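Flagellar hook-associated protein 2 (PDB 6IWY) caps the growing tip of the flagellar filament, helping flagellin monomers polymerise there and keeping them from leaking out unassembled. Local coordinates at residues 152-157 with 231-236; 165-170 with 192-197. One frame throughout, in Å; residues are numbered along the deposited sequence.

Interaction 1 of 2, residues 152-157 with 231-236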
ATOM      1  N   GLU A 152     -25.345   7.289  -5.740  1.00 44.18           N
ATOM      2  CA  GLU A 152     -25.030   6.428  -6.882  1.00 45.34           C
ATOM      3  C   GLU A 152     -23.549   5.989  -6.840  1.00 43.88           C
ATOM      4  O   GLU A 152     -23.211   4.967  -7.351  1.00 44.48           O
ATOM      5  CB  GLU A 152     -25.398   7.141  -8.180  1.00 46.63           C
ATOM      6  CG  GLU A 152     -26.881   7.357  -8.272  1.00 50.76           C
ATOM      7  CD  GLU A 152     -27.365   7.922  -9.604  1.00 55.34           C
ATOM      8  OE1 GLU A 152     -26.777   8.902 -10.107  1.00 57.68           O
ATOM      9  OE2 GLU A 152     -28.371   7.391 -10.127  1.00 57.11           O
ATOM     10  N   VAL A 153     -22.694   6.785  -6.213  1.00 43.22           N
ATOM     11  CA  VAL A 153     -21.325   6.428  -5.927  1.00 42.21           C
ATOM     12  C   VAL A 153     -20.982   7.022  -4.579  1.00 41.36           C
ATOM     13  O   VAL A 153     -21.225   8.197  -4.363  1.00 41.57           O
ATOM     14  CB  VAL A 153     -20.336   6.996  -6.981  1.00 42.90           C
ATOM     15  CG1 VAL A 153     -18.866   7.016  -6.433  1.00 41.66           C
ATOM     16  CG2 VAL A 153     -20.402   6.181  -8.285  1.00 44.65           C
ATOM     17  N   SER A 154     -20.413   6.218  -3.680  1.00 41.21           N
ATOM     18  CA  SER A 154     -19.850   6.744  -2.429  1.00 40.66           C
ATOM     19  C   SER A 154     -18.583   5.998  -2.050  1.00 40.24           C
ATOM     20  O   SER A 154     -18.432   4.832  -2.366  1.00 40.20           O
ATOM     21  CB  SER A 154     -20.841   6.659  -1.283  1.00 41.12           C
ATOM     22  OG  SER A 154     -20.881   5.361  -0.753  1.00 41.30           O
ATOM     23  N   LEU A 155     -17.687   6.722  -1.392  1.00 40.21           N
ATOM     24  CA  LEU A 155     -16.395   6.225  -0.945  1.00 40.47           C
ATOM     25  C   LEU A 155     -16.508   5.883   0.530  1.00 41.75           C
ATOM     26  O   LEU A 155     -16.820   6.771   1.354  1.00 42.20           O
ATOM     27  CB  LEU A 155     -15.337   7.330  -1.064  1.00 40.15           C
ATOM     28  CG  LEU A 155     -14.488   7.384  -2.307  1.00 39.56           C
ATOM     29  CD1 LEU A 155     -13.723   8.655  -2.302  1.00 36.90           C
ATOM     30  CD2 LEU A 155     -13.547   6.172  -2.256  1.00 42.36           C
ATOM     31  N   ASN A 156     -16.225   4.629   0.869  1.00 42.37           N
ATOM     32  CA  ASN A 156     -16.163   4.193   2.253  1.00 42.96           C
ATOM     33  C   ASN A 156     -14.722   4.028   2.693  1.00 42.34           C
ATOM     34  O   ASN A 156     -14.018   3.136   2.209  1.00 41.94           O
ATOM     35  CB  ASN A 156     -16.866   2.878   2.420  1.00 44.91           C
ATOM     36  CG  ASN A 156     -17.932   2.946   3.426  1.00 50.26           C
ATOM     37  OD1 ASN A 156     -19.057   3.398   3.112  1.00 61.41           O
ATOM     38  ND2 ASN A 156     -17.633   2.523   4.651  1.00 51.10           N
ATOM     39  N   LEU A 157     -14.297   4.906   3.608  1.00 41.89           N
ATOM     40  CA  LEU A 157     -12.948   4.952   4.120  1.00 41.32           C
ATOM     41  C   LEU A 157     -13.008   5.001   5.622  1.00 42.73           C
ATOM     42  O   LEU A 157     -14.049   5.381   6.194  1.00 42.99           O
ATOM     43  CB  LEU A 157     -12.257   6.209   3.637  1.00 40.33           C
ATOM     44  CG  LEU A 157     -11.961   6.270   2.146  1.00 39.81           C
ATOM     45  CD1 LEU A 157     -12.052   7.717   1.622  1.00 40.96           C
ATOM     46  CD2 LEU A 157     -10.591   5.728   1.934  1.00 39.88           C
ATOM     47  N   GLU A 231     -13.810   1.097   0.169  1.00 41.40           N
ATOM     48  CA  GLU A 231     -14.910   0.615  -0.665  1.00 43.42           C
ATOM     49  C   GLU A 231     -15.455   1.724  -1.544  1.00 42.98           C
ATOM     50  O   GLU A 231     -15.599   2.854  -1.104  1.00 42.09           O
ATOM     51  CB  GLU A 231     -16.069   0.098   0.170  1.00 44.76           C
ATOM     52  CG  GLU A 231     -15.674  -0.901   1.237  1.00 51.40           C
ATOM     53  CD  GLU A 231     -16.874  -1.478   2.045  1.00 59.10           C
ATOM     54  OE1 GLU A 231     -16.644  -2.455   2.825  1.00 62.80           O
ATOM     55  OE2 GLU A 231     -18.022  -0.948   1.921  1.00 61.30           O
ATOM     56  N   VAL A 232     -15.759   1.382  -2.790  1.00 44.47           N
ATOM     57  CA  VAL A 232     -16.458   2.266  -3.691  1.00 44.54           C
ATOM     58  C   VAL A 232     -17.800   1.615  -3.916  1.00 46.53           C
ATOM     59  O   VAL A 232     -17.892   0.572  -4.531  1.00 48.61           O
ATOM     60  CB  VAL A 232     -15.715   2.394  -5.016  1.00 45.29           C
ATOM     61  CG1 VAL A 232     -16.460   3.338  -6.000  1.00 43.55           C
ATOM     62  CG2 VAL A 232     -14.282   2.838  -4.751  1.00 44.36           C
ATOM     63  N   LYS A 233     -18.838   2.232  -3.382  1.00 47.14           N
ATOM     64  CA  LYS A 233     -20.170   1.665  -3.377  1.00 48.57           C
ATOM     65  C   LYS A 233     -21.130   2.509  -4.187  1.00 48.34           C
ATOM     66  O   LYS A 233     -20.885   3.664  -4.458  1.00 46.87           O
ATOM     67  CB  LYS A 233     -20.676   1.596  -1.937  1.00 49.09           C
ATOM     68  CG  LYS A 233     -20.138   0.409  -1.166  1.00 51.94           C
ATOM     69  CD  LYS A 233     -19.927   0.724   0.325  1.00 55.22           C
ATOM     70  CE  LYS A 233     -21.153   1.372   1.029  1.00 57.86           C
ATOM     71  NZ  LYS A 233     -22.354   0.460   1.081  1.00 60.54           N
ATOM     72  N   GLY A 234     -22.248   1.905  -4.550  1.00 49.65           N
ATOM     73  CA  GLY A 234     -23.253   2.592  -5.297  1.00 50.37           C
ATOM     74  C   GLY A 234     -23.612   1.916  -6.606  1.00 52.17           C
ATOM     75  O   GLY A 234     -22.833   1.154  -7.178  1.00 52.92           O
ATOM     76  N   SER A 235     -24.813   2.232  -7.067  1.00 53.39           N
ATOM     77  CA  SER A 235     -25.339   1.728  -8.309  1.00 55.44           C
ATOM     78  C   SER A 235     -24.455   2.094  -9.477  1.00 55.06           C
ATOM     79  O   SER A 235     -24.420   1.355 -10.463  1.00 58.37           O
ATOM     80  CB  SER A 235     -26.780   2.222  -8.543  1.00 57.34           C
ATOM     81  OG  SER A 235     -26.854   3.625  -8.668  1.00 57.29           O
ATOM     82  N   LYS A 236     -23.702   3.182  -9.377  1.00 52.35           N
ATOM     83  CA  LYS A 236     -22.781   3.543 -10.461  1.00 51.98           C
ATOM     84  C   LYS A 236     -21.269   3.356 -10.225  1.00 50.04           C
ATOM     85  O   LYS A 236     -20.478   3.901 -10.990  1.00 50.36           O
ATOM     86  CB  LYS A 236     -23.062   4.971 -10.907  1.00 52.33           C
ATOM     87  CG  LYS A 236     -24.465   5.155 -11.392  1.00 53.91           C
ATOM     88  CD  LYS A 236     -24.671   6.521 -12.009  1.00 54.72           C
ATOM     89  CE  LYS A 236     -26.068   6.620 -12.629  1.00 56.17           C
ATOM     90  NZ  LYS A 236     -26.405   8.015 -12.999  1.00 56.81           N
TER
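Ser154 faces Lys233 and Asn156 faces Glu231 as the two antiparallel hydrogen-bonded pairs of this contact. Ser154 N gives to Lys233 O at 2.7 Å, and Lys233 N returns to Ser154 O in a nearly straight bond (N-H...O 174°). Asn156 N to Glu231 O (2.7 Å) and Glu231 N to Asn156 O close the second pair. Past the strand end, Lys236 N still reaches Glu152 O.

One salt bridge is added there. The Glu152 and Lys236 side chains run side by side, both extended beyond CG (Lys236 CD anti to CA, chi2 -172°), and Lys236 NZ meets Glu152 OE1 at 3.0 Å from above the carboxylate plane. Ser142 O also accepts from that ammonium, and Gly144 N gives to OE1.

Leu155 and Val232, the non-hydrogen-bonded pair, make apolar contact on their face: Leu155 CD2 lies 4.2 Å from Val232 CG2, and Ile222 touches both residues. On the other face, Asn156 and Glu231 lie side by side with CB 3.7 Å from CB, their amide and carboxylate planes 34° apart.

Strand 230-233 is outermost of the antiparallel sheet's four within this chain, 154-158 next in, and the Val232 backbone bonds outward to Thr245.

Interaction 2 of 2, residues 165-170 with 192-197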
ATOM      1  N   HIS A 165     -16.715   5.484   7.435  1.00 45.51           N
ATOM      2  CA  HIS A 165     -17.744   6.499   7.068  1.00 45.66           C
ATOM      3  C   HIS A 165     -17.885   6.586   5.564  1.00 44.42           C
ATOM      4  O   HIS A 165     -16.973   6.286   4.835  1.00 43.16           O
ATOM      5  CB  HIS A 165     -17.363   7.882   7.568  1.00 45.74           C
ATOM      6  CG  HIS A 165     -17.273   7.971   9.051  1.00 48.03           C
ATOM      7  ND1 HIS A 165     -18.367   8.236   9.845  1.00 49.05           N
ATOM      8  CD2 HIS A 165     -16.224   7.807   9.887  1.00 50.76           C
ATOM      9  CE1 HIS A 165     -17.995   8.229  11.110  1.00 54.46           C
ATOM     10  NE2 HIS A 165     -16.696   7.978  11.165  1.00 54.98           N
ATOM     11  N   GLU A 166     -19.033   7.058   5.131  1.00 45.91           N
ATOM     12  CA  GLU A 166     -19.421   7.065   3.743  1.00 45.91           C
ATOM     13  C   GLU A 166     -19.347   8.511   3.245  1.00 45.10           C
ATOM     14  O   GLU A 166     -19.884   9.413   3.861  1.00 46.42           O
ATOM     15  CB  GLU A 166     -20.838   6.511   3.648  1.00 47.73           C
ATOM     16  CG  GLU A 166     -21.068   5.636   2.426  1.00 53.61           C
ATOM     17  CD  GLU A 166     -22.301   4.698   2.511  1.00 61.99           C
ATOM     18  OE1 GLU A 166     -22.908   4.536   3.615  1.00 66.23           O
ATOM     19  OE2 GLU A 166     -22.656   4.125   1.436  1.00 65.57           O
ATOM     20  N   VAL A 167     -18.622   8.743   2.167  1.00 43.96           N
ATOM     21  CA  VAL A 167     -18.529  10.076   1.577  1.00 43.87           C
ATOM     22  C   VAL A 167     -19.229  10.027   0.223  1.00 43.70           C
ATOM     23  O   VAL A 167     -18.734   9.386  -0.716  1.00 43.31           O
ATOM     24  CB  VAL A 167     -17.071  10.461   1.349  1.00 43.52           C
ATOM     25  CG1 VAL A 167     -16.991  11.839   0.727  1.00 42.29           C
ATOM     26  CG2 VAL A 167     -16.268  10.357   2.665  1.00 44.21           C
ATOM     27  N   PRO A 168     -20.400  10.660   0.115  1.00 44.19           N
ATOM     28  CA  PRO A 168     -21.095  10.684  -1.165  1.00 44.15           C
ATOM     29  C   PRO A 168     -20.226  11.335  -2.184  1.00 43.81           C
ATOM     30  O   PRO A 168     -19.522  12.225  -1.829  1.00 44.64           O
ATOM     31  CB  PRO A 168     -22.306  11.578  -0.879  1.00 45.95           C
ATOM     32  CG  PRO A 168     -22.561  11.441   0.581  1.00 46.08           C
ATOM     33  CD  PRO A 168     -21.220  11.207   1.211  1.00 45.32           C
ATOM     34  N   ILE A 169     -20.230  10.888  -3.426  1.00 44.56           N
ATOM     35  CA  ILE A 169     -19.531  11.614  -4.480  1.00 45.95           C
ATOM     36  C   ILE A 169     -20.523  12.065  -5.542  1.00 47.76           C
ATOM     37  O   ILE A 169     -21.090  11.241  -6.252  1.00 48.24           O
ATOM     38  CB  ILE A 169     -18.384  10.776  -5.115  1.00 46.10           C
ATOM     39  CG1 ILE A 169     -17.104  10.874  -4.249  1.00 47.31           C
ATOM     40  CG2 ILE A 169     -18.039  11.276  -6.533  1.00 46.53           C
ATOM     41  CD1 ILE A 169     -17.037   9.938  -3.042  1.00 46.58           C
ATOM     42  N   MET A 170     -20.720  13.379  -5.639  1.00 49.18           N
ATOM     43  CA  MET A 170     -21.671  13.980  -6.586  1.00 51.64           C
ATOM     44  C   MET A 170     -20.950  14.711  -7.702  1.00 53.22           C
ATOM     45  O   MET A 170     -19.947  15.409  -7.461  1.00 53.31           O
ATOM     46  CB  MET A 170     -22.571  14.983  -5.889  1.00 53.05           C
ATOM     47  CG  MET A 170     -23.258  14.433  -4.647  1.00 54.98           C
ATOM     48  SD  MET A 170     -24.197  12.909  -4.969  1.00 59.26           S
ATOM     49  CE  MET A 170     -25.149  12.902  -3.444  1.00 60.57           C
ATOM     50  N   GLN A 192     -12.587  16.905  -3.378  1.00 50.04           N
ATOM     51  CA  GLN A 192     -13.421  17.969  -2.793  1.00 50.93           C
ATOM     52  C   GLN A 192     -14.305  17.409  -1.698  1.00 48.60           C
ATOM     53  O   GLN A 192     -14.487  18.025  -0.671  1.00 49.26           O
ATOM     54  CB  GLN A 192     -14.278  18.663  -3.855  1.00 52.86           C
ATOM     55  CG  GLN A 192     -13.536  19.721  -4.653  1.00 57.77           C
ATOM     56  CD  GLN A 192     -14.436  20.520  -5.607  1.00 62.93           C
ATOM     57  OE1 GLN A 192     -15.605  20.771  -5.314  1.00 66.38           O
ATOM     58  NE2 GLN A 192     -13.880  20.940  -6.743  1.00 65.90           N
ATOM     59  N   ALA A 193     -14.829  16.219  -1.912  1.00 46.35           N
ATOM     60  CA  ALA A 193     -15.707  15.609  -0.935  1.00 45.76           C
ATOM     61  C   ALA A 193     -14.915  15.348   0.346  1.00 45.99           C
ATOM     62  O   ALA A 193     -15.310  15.748   1.445  1.00 47.04           O
ATOM     63  CB  ALA A 193     -16.313  14.314  -1.477  1.00 43.45           C
ATOM     64  N   LEU A 194     -13.775  14.692   0.192  1.00 45.81           N
ATOM     65  CA  LEU A 194     -12.967  14.366   1.335  1.00 45.66           C
ATOM     66  C   LEU A 194     -12.503  15.616   2.084  1.00 47.73           C
ATOM     67  O   LEU A 194     -12.486  15.629   3.309  1.00 47.94           O
ATOM     68  CB  LEU A 194     -11.818  13.458   0.910  1.00 45.09           C
ATOM     69  CG  LEU A 194     -12.268  12.013   0.698  1.00 43.09           C
ATOM     70  CD1 LEU A 194     -11.196  11.149   0.035  1.00 42.95           C
ATOM     71  CD2 LEU A 194     -12.627  11.444   1.999  1.00 42.22           C
ATOM     72  N   GLU A 195     -12.191  16.683   1.366  1.00 49.80           N
ATOM     73  CA  GLU A 195     -11.748  17.913   2.017  1.00 52.97           C
ATOM     74  C   GLU A 195     -12.904  18.605   2.720  1.00 54.85           C
ATOM     75  O   GLU A 195     -12.698  19.372   3.655  1.00 57.62           O
ATOM     76  CB  GLU A 195     -11.119  18.861   1.004  1.00 54.84           C
ATOM     77  CG  GLU A 195      -9.791  18.382   0.471  1.00 57.27           C
ATOM     78  CD  GLU A 195      -9.327  19.107  -0.808  1.00 63.22           C
ATOM     79  OE1 GLU A 195     -10.097  19.932  -1.354  1.00 66.29           O
ATOM     80  OE2 GLU A 195      -8.176  18.846  -1.268  1.00 65.78           O
ATOM     81  N   ASN A 196     -14.125  18.334   2.278  1.00 54.71           N
ATOM     82  CA  ASN A 196     -15.290  18.984   2.840  1.00 56.66           C
ATOM     83  C   ASN A 196     -15.937  18.232   3.991  1.00 56.13           C
ATOM     84  O   ASN A 196     -16.877  18.748   4.603  1.00 57.31           O
ATOM     85  CB  ASN A 196     -16.320  19.234   1.736  1.00 57.49           C
ATOM     86  CG  ASN A 196     -15.969  20.445   0.881  1.00 61.10           C
ATOM     87  OD1 ASN A 196     -15.563  21.496   1.409  1.00 66.33           O
ATOM     88  ND2 ASN A 196     -16.115  20.310  -0.436  1.00 59.59           N
ATOM     89  N   ASP A 197     -15.433  17.032   4.291  1.00 54.28           N
ATOM     90  CA  ASP A 197     -15.980  16.185   5.372  1.00 54.57           C
ATOM     91  C   ASP A 197     -15.061  16.275   6.616  1.00 55.04           C
ATOM     92  O   ASP A 197     -13.857  16.147   6.495  1.00 54.43           O
ATOM     93  CB  ASP A 197     -16.144  14.732   4.868  1.00 52.50           C
ATOM     94  CG  ASP A 197     -16.843  13.784   5.881  1.00 55.89           C
ATOM     95  OD1 ASP A 197     -16.506  13.776   7.104  1.00 62.25           O
ATOM     96  OD2 ASP A 197     -17.703  12.982   5.439  1.00 58.48           O
TER
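Val167 carries the contact, its two methyl groups dividing the helix surface between them. CG1, anti to the backbone N (chi1 180°), meets Ala193 CB at 3.4 Å. CG2 turns to Leu194 and touches CD2 at 3.9 Å, the two side chains crossing at about a right angle. Ile169 contributes more loosely, with CG1 4.5 Å from Ala193 CB. The one methyl of Ala193 therefore meets both Val167 and, at longer range, Ile169. Phe200 packs against Val167 and Leu194 as well, and Leu194 also touches Ile204, Ile209 and Ile211.

Polar groups only brush the apolar ones here, and no hydrogen bond joins the two segments. Pro168 O lies 3.8 Å from Ala193 CB. The Asp197 side chain, its CG anti to the backbone N (chi1 -174°), crosses that of Val167 obliquely, with Asp197 OD2 4.1 Å from Val167 CG2. Its other oxygen, OD1, accepts a hydrogen bond from Asn199 N, which ties the acid to the chain just beyond the helix.

The strand segment 165-168 and helix segment 192-196 approach to 8.6 Å between axes, their directions 128° apart. This is helix-on-sheet packing of the alpha+beta kind: helix 179-196 lies across one face of the antiparallel sheet, and small and branched aliphatic side chains fill the interface.

In the fold
Interaction 1 and interaction 2 meet in one antiparallel sheet, their centres about 11 Å apart. Strands 154-158 and 164-173 follow each other in the chain and are neighbours there: Leu155 O and Val167 N are 2.8 Å apart and Leu157 O and His165 N 2.9 Å, both probable hydrogen bonds. The helix of interaction 2 also reaches interaction 1, through Met190 on Leu155; Leu194 touches Leu157, further along the same strand. On the opposite face, Glu166 OE2 is hydrogen-bonded to Ser154 OG and forms a long, weak ion pair with Lys233. Interaction 2 is nested in the loop that interaction 1 closes. Together they build one sheet-and-helix unit of this central fragment of the cap protein.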